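Local coordinates for ATP/GTP-binding site-containing protein A (Brucella abortus, PDB 6NTR), which functions in the periplasm of Brucella abortus, where it maintains the integrity of the cell envelope and contributes to virulence, at residues R9-L14 against T29-Y34; N47-T52 against V63-T68; D13-R18 against S230-L235; D173-V178 against I218-T223. All blocks are in the same frame, centred on the assembly; numbering follows the deposited sequence.

Interaction 1 of 4, residues R9-L14 against T29-Y34; sequences RAIYDL and TGRMVY. With EDO (1,2-ethanediol), chain G.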
# COMPACT_ATOMS: atom_id res chain seq x y z
N ARG A 9 -2.65 14.62 -0.60
CA ARG A 9 -3.85 13.82 -0.67
C ARG A 9 -3.94 13.43 -2.12
O ARG A 9 -3.75 14.26 -3.00
CB ARG A 9 -5.10 14.56 -0.23
CG ARG A 9 -6.35 13.70 -0.26
CD ARG A 9 -7.56 14.49 0.21
NE ARG A 9 -8.82 13.89 -0.19
CZ ARG A 9 -9.79 14.56 -0.80
NH1 ARG A 9 -9.62 15.84 -1.08
NH2 ARG A 9 -10.92 13.96 -1.12
N ALA A 10 -4.20 12.17 -2.38
CA ALA A 10 -4.23 11.67 -3.74
C ALA A 10 -5.43 10.77 -3.91
O ALA A 10 -5.66 9.86 -3.11
CB ALA A 10 -2.95 10.93 -4.05
N ILE A 11 -6.22 11.04 -4.94
CA ILE A 11 -7.43 10.28 -5.21
C ILE A 11 -7.19 9.50 -6.49
O ILE A 11 -6.86 10.09 -7.53
CB ILE A 11 -8.65 11.18 -5.39
CG1 ILE A 11 -8.85 12.04 -4.16
CG2 ILE A 11 -9.85 10.34 -5.62
CD1 ILE A 11 -9.91 13.07 -4.38
N TYR A 12 -7.38 8.20 -6.41
CA TYR A 12 -7.19 7.31 -7.55
C TYR A 12 -8.54 6.75 -7.95
O TYR A 12 -9.38 6.47 -7.09
CB TYR A 12 -6.23 6.17 -7.20
CG TYR A 12 -4.85 6.60 -6.76
CD1 TYR A 12 -4.57 6.82 -5.43
CD2 TYR A 12 -3.83 6.76 -7.68
CE1 TYR A 12 -3.32 7.20 -5.02
CE2 TYR A 12 -2.57 7.14 -7.27
CZ TYR A 12 -2.32 7.36 -5.94
OH TYR A 12 -1.08 7.73 -5.48
N ASP A 13 -8.74 6.60 -9.24
CA ASP A 13 -9.91 5.93 -9.78
C ASP A 13 -9.57 4.50 -10.16
O ASP A 13 -8.60 4.26 -10.89
CB ASP A 13 -10.46 6.69 -10.98
CG ASP A 13 -11.59 5.96 -11.63
OD1 ASP A 13 -12.69 5.96 -11.05
OD2 ASP A 13 -11.36 5.36 -12.70
N LEU A 14 -10.32 3.57 -9.59
CA LEU A 14 -10.11 2.15 -9.77
C LEU A 14 -10.93 1.54 -10.89
O LEU A 14 -12.10 1.85 -11.05
CB LEU A 14 -10.40 1.40 -8.48
CG LEU A 14 -9.76 1.90 -7.18
CD1 LEU A 14 -10.03 0.91 -6.06
CD2 LEU A 14 -8.27 2.11 -7.36
N THR A 29 -15.48 -1.22 -10.27
CA THR A 29 -15.18 0.19 -10.34
C THR A 29 -14.92 0.52 -8.89
O THR A 29 -15.39 -0.18 -8.02
CB THR A 29 -16.33 1.04 -10.89
OG1 THR A 29 -17.56 0.58 -10.36
CG2 THR A 29 -16.36 0.95 -12.39
N GLY A 30 -14.12 1.54 -8.63
CA GLY A 30 -13.78 1.86 -7.27
C GLY A 30 -13.02 3.14 -7.18
O GLY A 30 -12.85 3.84 -8.15
N ARG A 31 -12.59 3.48 -5.98
CA ARG A 31 -11.82 4.68 -5.80
C ARG A 31 -10.92 4.49 -4.61
O ARG A 31 -11.25 3.75 -3.72
CB ARG A 31 -12.78 5.85 -5.53
CG ARG A 31 -12.18 7.25 -5.62
CD ARG A 31 -13.20 8.34 -5.33
NE ARG A 31 -13.51 9.14 -6.52
CZ ARG A 31 -13.36 10.45 -6.61
NH1 ARG A 31 -12.91 11.14 -5.59
NH2 ARG A 31 -13.66 11.07 -7.74
N MSE A 32 -9.80 5.19 -4.57
CA MSE A 32 -8.96 5.13 -3.41
C MSE A 32 -8.56 6.52 -3.11
O MSE A 32 -8.25 7.29 -4.01
CB MSE A 32 -7.70 4.30 -3.48
CG MSE A 32 -7.29 3.98 -2.05
SE MSE A 32 -5.35 4.04 -1.79
CE MSE A 32 -4.95 2.81 -3.27
N VAL A 33 -8.59 6.86 -1.84
CA VAL A 33 -8.17 8.16 -1.36
C VAL A 33 -7.02 7.91 -0.41
O VAL A 33 -7.17 7.15 0.56
CB VAL A 33 -9.32 8.90 -0.66
CG1 VAL A 33 -8.91 10.32 -0.41
CG2 VAL A 33 -10.57 8.84 -1.52
N TYR A 34 -5.87 8.49 -0.70
CA TYR A 34 -4.68 8.34 0.13
C TYR A 34 -4.29 9.72 0.62
O TYR A 34 -4.23 10.67 -0.16
CB TYR A 34 -3.53 7.68 -0.65
CG TYR A 34 -2.18 7.57 0.07
CD1 TYR A 34 -1.91 6.52 0.93
CD2 TYR A 34 -1.17 8.49 -0.16
CE1 TYR A 34 -0.69 6.41 1.54
CE2 TYR A 34 0.05 8.38 0.45
CZ TYR A 34 0.28 7.34 1.29
OH TYR A 34 1.50 7.21 1.91
C1 EDO G . 1.43 8.06 -2.97
O1 EDO G . 0.48 8.54 -3.93
C2 EDO G . 1.10 6.63 -2.62
O2 EDO G . 2.13 6.16 -1.76
O HOH W 1 -13.03 8.11 -9.39

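Interaction 2 of 4, residues N47-T52 against V63-T68; sequences NFRFVT and VTDQQT. With EDO (1,2-ethanediol), chain F.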
# COMPACT_ATOMS: atom_id res chain seq x y z
N ASN A 47 -3.77 8.14 6.26
CA ASN A 47 -5.18 7.90 6.18
C ASN A 47 -5.53 7.38 4.80
O ASN A 47 -5.25 8.04 3.83
CB ASN A 47 -5.91 9.23 6.33
CG ASN A 47 -6.43 9.46 7.72
OD1 ASN A 47 -5.92 10.32 8.42
ND2 ASN A 47 -7.46 8.72 8.11
N PHE A 48 -6.11 6.20 4.69
CA PHE A 48 -6.57 5.76 3.38
C PHE A 48 -7.85 4.94 3.39
O PHE A 48 -8.14 4.26 4.33
CB PHE A 48 -5.45 5.08 2.57
CG PHE A 48 -5.21 3.63 2.88
CD1 PHE A 48 -6.09 2.68 2.47
CD2 PHE A 48 -4.07 3.23 3.51
CE1 PHE A 48 -5.86 1.35 2.73
CE2 PHE A 48 -3.83 1.91 3.79
CZ PHE A 48 -4.73 0.97 3.40
N ARG A 49 -8.62 5.07 2.31
CA ARG A 49 -9.90 4.40 2.14
C ARG A 49 -9.89 3.69 0.79
O ARG A 49 -9.54 4.28 -0.23
CB ARG A 49 -11.04 5.41 2.20
CG ARG A 49 -12.43 4.78 2.15
CD ARG A 49 -13.52 5.83 2.30
NE ARG A 49 -14.83 5.30 1.93
CZ ARG A 49 -15.81 6.04 1.41
NH1 ARG A 49 -15.62 7.33 1.18
NH2 ARG A 49 -16.97 5.48 1.11
N PHE A 50 -10.28 2.43 0.79
CA PHE A 50 -10.32 1.63 -0.41
C PHE A 50 -11.72 1.11 -0.74
O PHE A 50 -12.17 0.18 -0.13
CB PHE A 50 -9.38 0.44 -0.17
CG PHE A 50 -8.90 -0.23 -1.40
CD1 PHE A 50 -7.98 0.38 -2.21
CD2 PHE A 50 -9.34 -1.49 -1.72
CE1 PHE A 50 -7.52 -0.25 -3.34
CE2 PHE A 50 -8.89 -2.13 -2.85
CZ PHE A 50 -7.98 -1.50 -3.66
N VAL A 51 -12.36 1.67 -1.75
CA VAL A 51 -13.70 1.26 -2.14
C VAL A 51 -13.78 0.61 -3.51
O VAL A 51 -13.36 1.19 -4.49
CB VAL A 51 -14.64 2.47 -2.14
CG1 VAL A 51 -16.07 2.02 -2.37
CG2 VAL A 51 -14.53 3.23 -0.85
N THR A 52 -14.35 -0.58 -3.57
CA THR A 52 -14.46 -1.34 -4.81
C THR A 52 -15.89 -1.79 -5.01
O THR A 52 -16.43 -2.53 -4.19
CB THR A 52 -13.55 -2.57 -4.81
OG1 THR A 52 -13.86 -3.42 -3.69
CG2 THR A 52 -12.09 -2.18 -4.78
N VAL A 63 -20.14 -3.78 -2.43
CA VAL A 63 -19.32 -2.59 -2.29
C VAL A 63 -18.55 -2.73 -0.99
O VAL A 63 -19.12 -2.64 0.10
CB VAL A 63 -20.16 -1.31 -2.28
CG1 VAL A 63 -19.25 -0.13 -2.21
CG2 VAL A 63 -21.11 -1.23 -3.51
N THR A 64 -17.25 -3.00 -1.10
CA THR A 64 -16.37 -3.15 0.04
C THR A 64 -15.61 -1.85 0.25
O THR A 64 -15.10 -1.28 -0.71
CB THR A 64 -15.43 -4.33 -0.16
OG1 THR A 64 -16.19 -5.53 -0.34
CG2 THR A 64 -14.58 -4.52 1.02
N ASP A 65 -15.66 -1.34 1.48
CA ASP A 65 -15.04 -0.08 1.85
C ASP A 65 -14.07 -0.37 2.97
O ASP A 65 -14.48 -0.67 4.08
CB ASP A 65 -16.12 0.91 2.31
CG ASP A 65 -15.60 2.29 2.58
OD1 ASP A 65 -14.52 2.39 3.12
OD2 ASP A 65 -16.26 3.27 2.25
N GLN A 66 -12.79 -0.28 2.67
CA GLN A 66 -11.76 -0.53 3.64
C GLN A 66 -11.26 0.83 4.08
O GLN A 66 -10.94 1.65 3.25
CB GLN A 66 -10.65 -1.36 3.01
CG GLN A 66 -10.24 -2.60 3.78
CD GLN A 66 -9.96 -3.81 2.90
OE1 GLN A 66 -9.98 -3.73 1.69
NE2 GLN A 66 -9.70 -4.94 3.52
N GLN A 67 -11.26 1.09 5.38
CA GLN A 67 -10.82 2.36 5.92
C GLN A 67 -9.74 2.08 6.91
O GLN A 67 -9.91 1.24 7.77
CB GLN A 67 -11.97 3.11 6.59
CG GLN A 67 -12.69 4.05 5.67
CD GLN A 67 -14.03 4.52 6.20
OE1 GLN A 67 -14.90 3.73 6.44
NE2 GLN A 67 -14.16 5.80 6.43
N THR A 68 -8.63 2.78 6.80
CA THR A 68 -7.53 2.53 7.69
C THR A 68 -6.81 3.78 8.06
O THR A 68 -6.82 4.74 7.34
CB THR A 68 -6.49 1.59 7.04
OG1 THR A 68 -5.78 2.31 6.04
CG2 THR A 68 -7.14 0.43 6.40
C1 EDO F . -9.86 6.49 6.44
O1 EDO F . -9.06 7.07 7.47
C2 EDO F . -10.30 7.59 5.48
O2 EDO F . -11.72 7.78 5.54
O HOH W 2 -16.14 -5.18 -3.68

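Interaction 3 of 4, residues D13-R18 against S230-L235; sequences DLTLDR and SMRGKL. With EDO (1,2-ethanediol), chain I.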
# COMPACT_ATOMS: atom_id res chain seq x y z
N ASP A 13 -8.74 6.60 -9.24
CA ASP A 13 -9.91 5.93 -9.78
C ASP A 13 -9.57 4.50 -10.16
O ASP A 13 -8.60 4.26 -10.89
CB ASP A 13 -10.46 6.69 -10.98
CG ASP A 13 -11.59 5.96 -11.63
OD1 ASP A 13 -12.69 5.96 -11.05
OD2 ASP A 13 -11.36 5.36 -12.70
N LEU A 14 -10.32 3.57 -9.59
CA LEU A 14 -10.11 2.15 -9.77
C LEU A 14 -10.93 1.54 -10.89
O LEU A 14 -12.10 1.85 -11.05
CB LEU A 14 -10.40 1.40 -8.48
CG LEU A 14 -9.76 1.90 -7.18
CD1 LEU A 14 -10.03 0.91 -6.06
CD2 LEU A 14 -8.27 2.11 -7.36
N THR A 15 -10.28 0.68 -11.65
CA THR A 15 -10.90 -0.00 -12.77
C THR A 15 -10.45 -1.45 -12.80
O THR A 15 -9.46 -1.80 -12.19
CB THR A 15 -10.55 0.69 -14.08
OG1 THR A 15 -9.25 1.27 -13.98
CG2 THR A 15 -11.53 1.80 -14.35
N LEU A 16 -11.19 -2.29 -13.50
CA LEU A 16 -10.83 -3.70 -13.59
C LEU A 16 -9.81 -3.91 -14.71
O LEU A 16 -10.00 -3.42 -15.81
CB LEU A 16 -12.08 -4.53 -13.84
CG LEU A 16 -11.88 -6.02 -14.00
CD1 LEU A 16 -11.35 -6.63 -12.72
CD2 LEU A 16 -13.18 -6.68 -14.41
N ASP A 17 -8.73 -4.62 -14.43
CA ASP A 17 -7.74 -4.84 -15.47
C ASP A 17 -7.95 -6.17 -16.17
O ASP A 17 -8.19 -6.20 -17.36
CB ASP A 17 -6.33 -4.79 -14.88
CG ASP A 17 -5.26 -4.64 -15.92
OD1 ASP A 17 -5.38 -3.77 -16.80
OD2 ASP A 17 -4.27 -5.39 -15.85
N ARG A 18 -7.91 -7.26 -15.42
CA ARG A 18 -8.11 -8.58 -15.99
C ARG A 18 -8.93 -9.42 -15.03
O ARG A 18 -8.75 -9.33 -13.83
CB ARG A 18 -6.76 -9.25 -16.34
CG ARG A 18 -6.48 -10.65 -15.78
CD ARG A 18 -5.01 -11.02 -15.84
NE ARG A 18 -4.37 -10.98 -14.53
CZ ARG A 18 -4.46 -11.95 -13.63
NH1 ARG A 18 -3.84 -11.83 -12.47
NH2 ARG A 18 -5.18 -13.02 -13.88
N SER A 230 -6.86 -8.47 -11.52
CA SER A 230 -6.02 -7.32 -11.28
C SER A 230 -6.86 -6.06 -11.40
O SER A 230 -7.85 -6.00 -12.13
CB SER A 230 -4.83 -7.30 -12.25
OG SER A 230 -5.25 -7.57 -13.56
N MSE A 231 -6.40 -5.02 -10.70
CA MSE A 231 -7.06 -3.75 -10.68
C MSE A 231 -6.09 -2.71 -11.12
O MSE A 231 -4.87 -2.91 -11.04
CB MSE A 231 -7.39 -3.37 -9.25
CG MSE A 231 -8.37 -4.33 -8.61
SE MSE A 231 -8.80 -3.56 -6.88
CE MSE A 231 -8.14 -1.77 -7.29
N ARG A 232 -6.62 -1.60 -11.63
CA ARG A 232 -5.84 -0.49 -12.10
C ARG A 232 -6.18 0.71 -11.24
O ARG A 232 -7.31 0.88 -10.85
CB ARG A 232 -6.23 -0.15 -13.54
CG ARG A 232 -5.52 -0.94 -14.61
CD ARG A 232 -4.52 -0.09 -15.34
NE ARG A 232 -3.67 -0.88 -16.22
CZ ARG A 232 -2.49 -0.49 -16.66
NH1 ARG A 232 -2.00 0.68 -16.31
NH2 ARG A 232 -1.79 -1.27 -17.46
N GLY A 233 -5.19 1.53 -10.92
CA GLY A 233 -5.45 2.72 -10.15
C GLY A 233 -4.82 3.90 -10.83
O GLY A 233 -3.62 3.99 -10.93
N LYS A 234 -5.64 4.84 -11.26
CA LYS A 234 -5.11 6.01 -11.93
C LYS A 234 -5.37 7.26 -11.11
O LYS A 234 -6.49 7.52 -10.72
CB LYS A 234 -5.72 6.15 -13.33
CG LYS A 234 -5.40 5.02 -14.28
CD LYS A 234 -3.92 4.97 -14.59
CE LYS A 234 -3.65 4.25 -15.89
NZ LYS A 234 -3.31 5.24 -16.93
N LEU A 235 -4.32 8.03 -10.86
CA LEU A 235 -4.45 9.24 -10.09
C LEU A 235 -5.31 10.22 -10.84
O LEU A 235 -5.09 10.48 -12.00
CB LEU A 235 -3.08 9.85 -9.84
CG LEU A 235 -2.93 10.90 -8.75
CD1 LEU A 235 -2.68 10.25 -7.40
CD2 LEU A 235 -1.79 11.82 -9.09
C1 EDO I . -12.15 -5.47 -18.29
O1 EDO I . -10.77 -5.25 -18.64
C2 EDO I . -12.73 -6.62 -19.12
O2 EDO I . -12.24 -7.87 -18.61
O HOH W 3 -3.16 -8.08 -15.13

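Interaction 4 of 4, residues D173-V178 against I218-T223; sequences DDETKV and ITRDMT. Unlike the reference sequence in segment 218-223: Met222 (reference Leu). With EDO (1,2-ethanediol), chain G.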
# COMPACT_ATOMS: atom_id res chain seq x y z
N ASP A 173 1.26 12.11 -19.15
CA ASP A 173 0.05 11.35 -19.40
C ASP A 173 -1.11 12.04 -18.71
O ASP A 173 -0.98 13.15 -18.22
CB ASP A 173 0.19 9.89 -18.96
CG ASP A 173 0.48 9.73 -17.49
OD1 ASP A 173 0.88 10.72 -16.87
OD2 ASP A 173 0.31 8.62 -16.97
N ASP A 174 -2.26 11.40 -18.69
CA ASP A 174 -3.42 12.00 -18.06
C ASP A 174 -3.13 12.27 -16.59
O ASP A 174 -3.53 13.29 -16.06
CB ASP A 174 -4.63 11.08 -18.20
CG ASP A 174 -5.18 11.06 -19.60
OD1 ASP A 174 -4.79 11.92 -20.41
OD2 ASP A 174 -6.02 10.19 -19.90
N GLU A 175 -2.42 11.37 -15.94
CA GLU A 175 -2.10 11.54 -14.54
C GLU A 175 -1.28 12.79 -14.29
O GLU A 175 -1.49 13.49 -13.30
CB GLU A 175 -1.39 10.31 -14.01
CG GLU A 175 -2.30 9.11 -13.86
CD GLU A 175 -1.62 7.97 -13.15
OE1 GLU A 175 -0.46 7.69 -13.46
OE2 GLU A 175 -2.23 7.35 -12.27
N THR A 176 -0.33 13.09 -15.16
CA THR A 176 0.51 14.25 -14.99
C THR A 176 -0.22 15.58 -15.00
O THR A 176 0.12 16.47 -14.24
CB THR A 176 1.62 14.34 -16.04
OG1 THR A 176 1.04 14.36 -17.35
CG2 THR A 176 2.58 13.19 -15.92
N LYS A 177 -1.21 15.72 -15.86
CA LYS A 177 -1.90 17.00 -15.95
C LYS A 177 -2.55 17.39 -14.63
O LYS A 177 -2.51 18.54 -14.25
CB LYS A 177 -2.89 17.05 -17.12
CG LYS A 177 -3.75 15.83 -17.34
CD LYS A 177 -4.60 15.98 -18.59
CE LYS A 177 -5.67 14.91 -18.68
NZ LYS A 177 -6.78 15.25 -19.61
N VAL A 178 -3.09 16.39 -13.95
CA VAL A 178 -3.75 16.55 -12.67
C VAL A 178 -2.84 17.07 -11.55
O VAL A 178 -3.25 17.86 -10.72
CB VAL A 178 -4.41 15.19 -12.30
CG1 VAL A 178 -4.56 14.95 -10.81
CG2 VAL A 178 -5.73 15.05 -13.03
N ILE A 218 5.27 10.29 -3.83
CA ILE A 218 4.03 10.20 -4.59
C ILE A 218 4.13 9.00 -5.50
O ILE A 218 5.22 8.58 -5.87
CB ILE A 218 3.80 11.50 -5.36
CG1 ILE A 218 3.65 12.66 -4.38
CG2 ILE A 218 2.56 11.41 -6.22
CD1 ILE A 218 3.22 13.95 -5.01
N THR A 219 3.00 8.38 -5.81
CA THR A 219 2.95 7.27 -6.73
C THR A 219 1.72 7.41 -7.60
O THR A 219 0.76 8.07 -7.21
CB THR A 219 2.87 5.91 -6.04
OG1 THR A 219 1.55 5.73 -5.55
CG2 THR A 219 3.80 5.85 -4.90
N ARG A 220 1.74 6.77 -8.76
CA ARG A 220 0.63 6.85 -9.69
C ARG A 220 0.65 5.60 -10.55
O ARG A 220 1.44 4.69 -10.33
CB ARG A 220 0.71 8.11 -10.54
CG ARG A 220 1.95 8.20 -11.39
CD ARG A 220 1.91 9.48 -12.20
NE ARG A 220 3.09 9.70 -13.02
CZ ARG A 220 3.23 9.23 -14.25
NH1 ARG A 220 2.27 8.50 -14.81
NH2 ARG A 220 4.34 9.49 -14.93
N ASP A 221 -0.25 5.52 -11.52
CA ASP A 221 -0.26 4.42 -12.48
C ASP A 221 -0.18 3.07 -11.83
O ASP A 221 0.57 2.23 -12.24
CB ASP A 221 0.89 4.57 -13.48
CG ASP A 221 0.61 3.90 -14.81
OD1 ASP A 221 -0.19 2.96 -14.87
OD2 ASP A 221 1.21 4.31 -15.80
N MSE A 222 -0.94 2.87 -10.78
CA MSE A 222 -0.93 1.63 -10.06
C MSE A 222 -1.62 0.51 -10.74
O MSE A 222 -2.53 0.73 -11.53
CB MSE A 222 -1.64 1.75 -8.73
CG MSE A 222 -2.11 3.16 -8.45
SE MSE A 222 -1.44 3.46 -6.67
CE MSE A 222 -2.33 1.94 -5.84
N THR A 223 -1.13 -0.69 -10.50
CA THR A 223 -1.77 -1.87 -10.99
C THR A 223 -1.61 -2.87 -9.87
O THR A 223 -0.52 -3.09 -9.41
CB THR A 223 -1.14 -2.39 -12.28
OG1 THR A 223 -1.43 -1.50 -13.34
CG2 THR A 223 -1.68 -3.74 -12.62
C1 EDO G . 1.43 8.06 -2.97
O1 EDO G . 0.48 8.54 -3.93
C2 EDO G . 1.10 6.63 -2.62
O2 EDO G . 2.13 6.16 -1.76

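Interaction 1 of 4, residues R9-L14 against T29-Y34
Arg31 shows how a long side chain on a two-stranded antiparallel pairing can lie across a neighbour's apolar branch. CG stands anti to its own backbone N (chi1 -167°), with CB and CG both near Tyr12 O, CG at 3.3 Å. A bend at chi3 (-112°) then carries CD, NE and CZ past the CG2 methyl of Ile11. That methyl sits over one face of the guanidinium, and Arg31 NH1 comes to 3.2 Å from Ile11 CG2 and also passes Ile11 CD1. NE turns instead toward Asp13: one water donates to Asp13 OD1 and accepts from Arg31 NE, joining the two charges without direct contact. Ile11 and Val33 lie side by side on this same face, while the Arg9 guanidinium meets Val33 CG1 at its edge.

On the other face stand Ala10, Tyr12, Leu14, selenomethionine Met32 and Tyr34. Leu14 CB lies 3.4 Å from Gly30 C, and its CG and CD1 lean on Arg31 N. The Tyr12 hydroxyl accepts a very short bond of 2.3 Å from O1 of an ethanediol, whose C2 lies over one face of the Tyr34 ring, toward its rim, and it also bonds to Thr219 O. Between the two faces, six backbone bonds alternate in direction. Tyr12 N to Met32 O, at 2.7 Å, is the straightest at 174°, whereas Leu14 N reaches Gly30 O from above the carbonyl plane. Antiparallel pairing of strands 8-19 and 25-39 in this way is that of a beta hairpin, here part of the barrel-like fold.

Interaction 2 of 4, residues N47-T52 against V63-T68
The beta hairpin of strands 43-56 and 62-72 supplies this contact, a nearly exactly antiparallel pairing in the wall of the barrel-like fold. Six backbone bonds hold it, two each at the hydrogen-bonded pairs Phe48 with Thr68, Phe50 with Gln66 and Thr52 with Thr64. Phe50 N to Gln66 O is the shortest, at 2.7 Å.

The face bearing Arg49, Val51, Asp65 and Gln67 carries a salt bridge. The Arg49 chain runs out fully extended, CG anti to the backbone N, and presents its guanidinium side-on to Asp65. Both nitrogens grip a single oxygen: NE lies 2.5 Å from Asp65 OD2 on its syn lone pair, and NH2 reaches Asp65 OD2 at 2.6 Å nearly along the C-O axis. Sharing one oxygen leaves both N-H...O bonds bent. The two flat groups are only 14° apart, so the bridge lies almost in one plane, and such a doubly gripped oxygen would probably favour a charged carboxylate. Arg49 CG lies alongside Gln67 CG, and Val51 CG2 rests on the Asp65 carboxylate, while Val51 CG1 meets Val63 CG1 at 3.8 Å.

On the opposite face Phe48 takes the crowded position between backbone N and carbonyl carbon (chi1 83°), which swings its ring over Thr68. Thr68 OG1 stands 2.9 Å above the ring plane, over its centre, and Thr68 CB makes a CH-pi contact with the same face. Phe50 packs beyond the pair on Leu14 and Met231. A diagonal Arg-Asp bridge on one face and an aromatic-threonine pair on the other thus flank an antiparallel beta hairpin of the barrel wall.

Interaction 3 of 4, residues D13-R18 against S230-L235
The oxygen of a water at the bulged end of this pairing has three hydrogen-bond partners: it donates to Asp17 OD2, accepts from Arg18 NE, and bonds to Ser230 OG at 2.7 Å. Arg18 has firmer partners elsewhere, in salt bridges to Asp225 and Asp20.

The water sits where the regular pairing gives way. Before that point Thr15 O takes one hydrogen bond, from Arg232 N at 2.9 Å in the carbonyl plane, and a CA-H...O contact from Met231 CA. In return Thr15 N bonds to Arg232 O on a lone pair. Two residues along, Asp13 and Lys234 form another hydrogen-bonded pair, its N-H groups coming from above the carbonyl planes. The strands cross at 141°.

Past Leu16 the chain forms a classic beta bulge, in which Asp17 and Arg18 both face Ser230. Asp17 N donates to Ser230 O at 2.8 Å from above the carbonyl plane, while Ser230 N returns a bond to Arg18 O. Asp17 points toward the other strand. Its OD1 meets Arg232 NE at the guanidinium edge, but at 3.4 Å this salt bridge is weak, and the carboxylate and guanidinium planes stand 67° apart. A bend at chi2 (-108°) brings Arg232 CG near Asp17 OD1.

On the far face the CE methyl of selenomethionine Met231 packs 3.5 Å from Leu14 CD1, and Phe50 and Thr52 touch both residues. The bulge face instead sets one carboxylate between two guanidiniums, linked to Arg18 through the water and to Arg232 by the weak bridge, which probably favours the charged form of Asp17.

Interaction 4 of 4, residues D173-V178 against I218-T223
An N-capped helix start meets a strand corner here through a salt-bridge network of Asp173, Glu175 and Arg220. Asp173 holds the N-cap position of helix 174-179: its CG takes the crowded position between backbone N and carbonyl carbon (chi1 61°), so that OD1 accepts from Thr176 N at 3.2 Å. Thr176 OG1 in turn donates to Asp173 O on a lone pair. The other oxygen of the cap faces out of the helix, and Asp173 OD2 meets Arg220 NH1 tip to tip, 2.9 Å away, in a salt bridge.

Arg220 reaches over with an extended chain. Its NH1 also bonds to Glu175 OE1, 3.2 Å long and nearly straight at 171°, in the guanidinium plane and on the anti lone pair. Thr176 CG2 lies over one guanidinium face, and NE is held by Tyr214 OH. One guanidinium thus faces two carboxylates, with that of Asp221 also near, so it probably helps keep them ionised.

Asp221 is where the chain turns its corner, with a positive phi of 50°, separating strand 219-220 from strand 222-225. The corner is pinned by Glu175, whose OE2 accepts from two backbone groups: Leu235 N of strand 229-240, and Asp221 N, which donates to Glu175 OE2 at 2.8 Å on its syn lone pair.

How the interactions relate
Interactions 1, 2 and 3 join neighbouring strands of the antiparallel barrel-like fold, while interaction 4 sets the short helix 174-179 against the corner between strands 219-220 and 222-225. Interactions 1 and 3 share Asp13 and Leu14, since strand 8-19 pairs with strand 25-39 on one side and strand 229-240 on the other; interaction 2 extends the row through strand 43-56. All three have six backbone bonds; 1 and 3 add more buried apolar packing, whereas surface interaction 2 adds an Arg-Asp bridge. Interaction 4 is the buried one, yet rests on charge. Leu14, Phe50 and Met231 link the first three by packing, and Glu175 and Gly233 bond interactions 3 and 4 together.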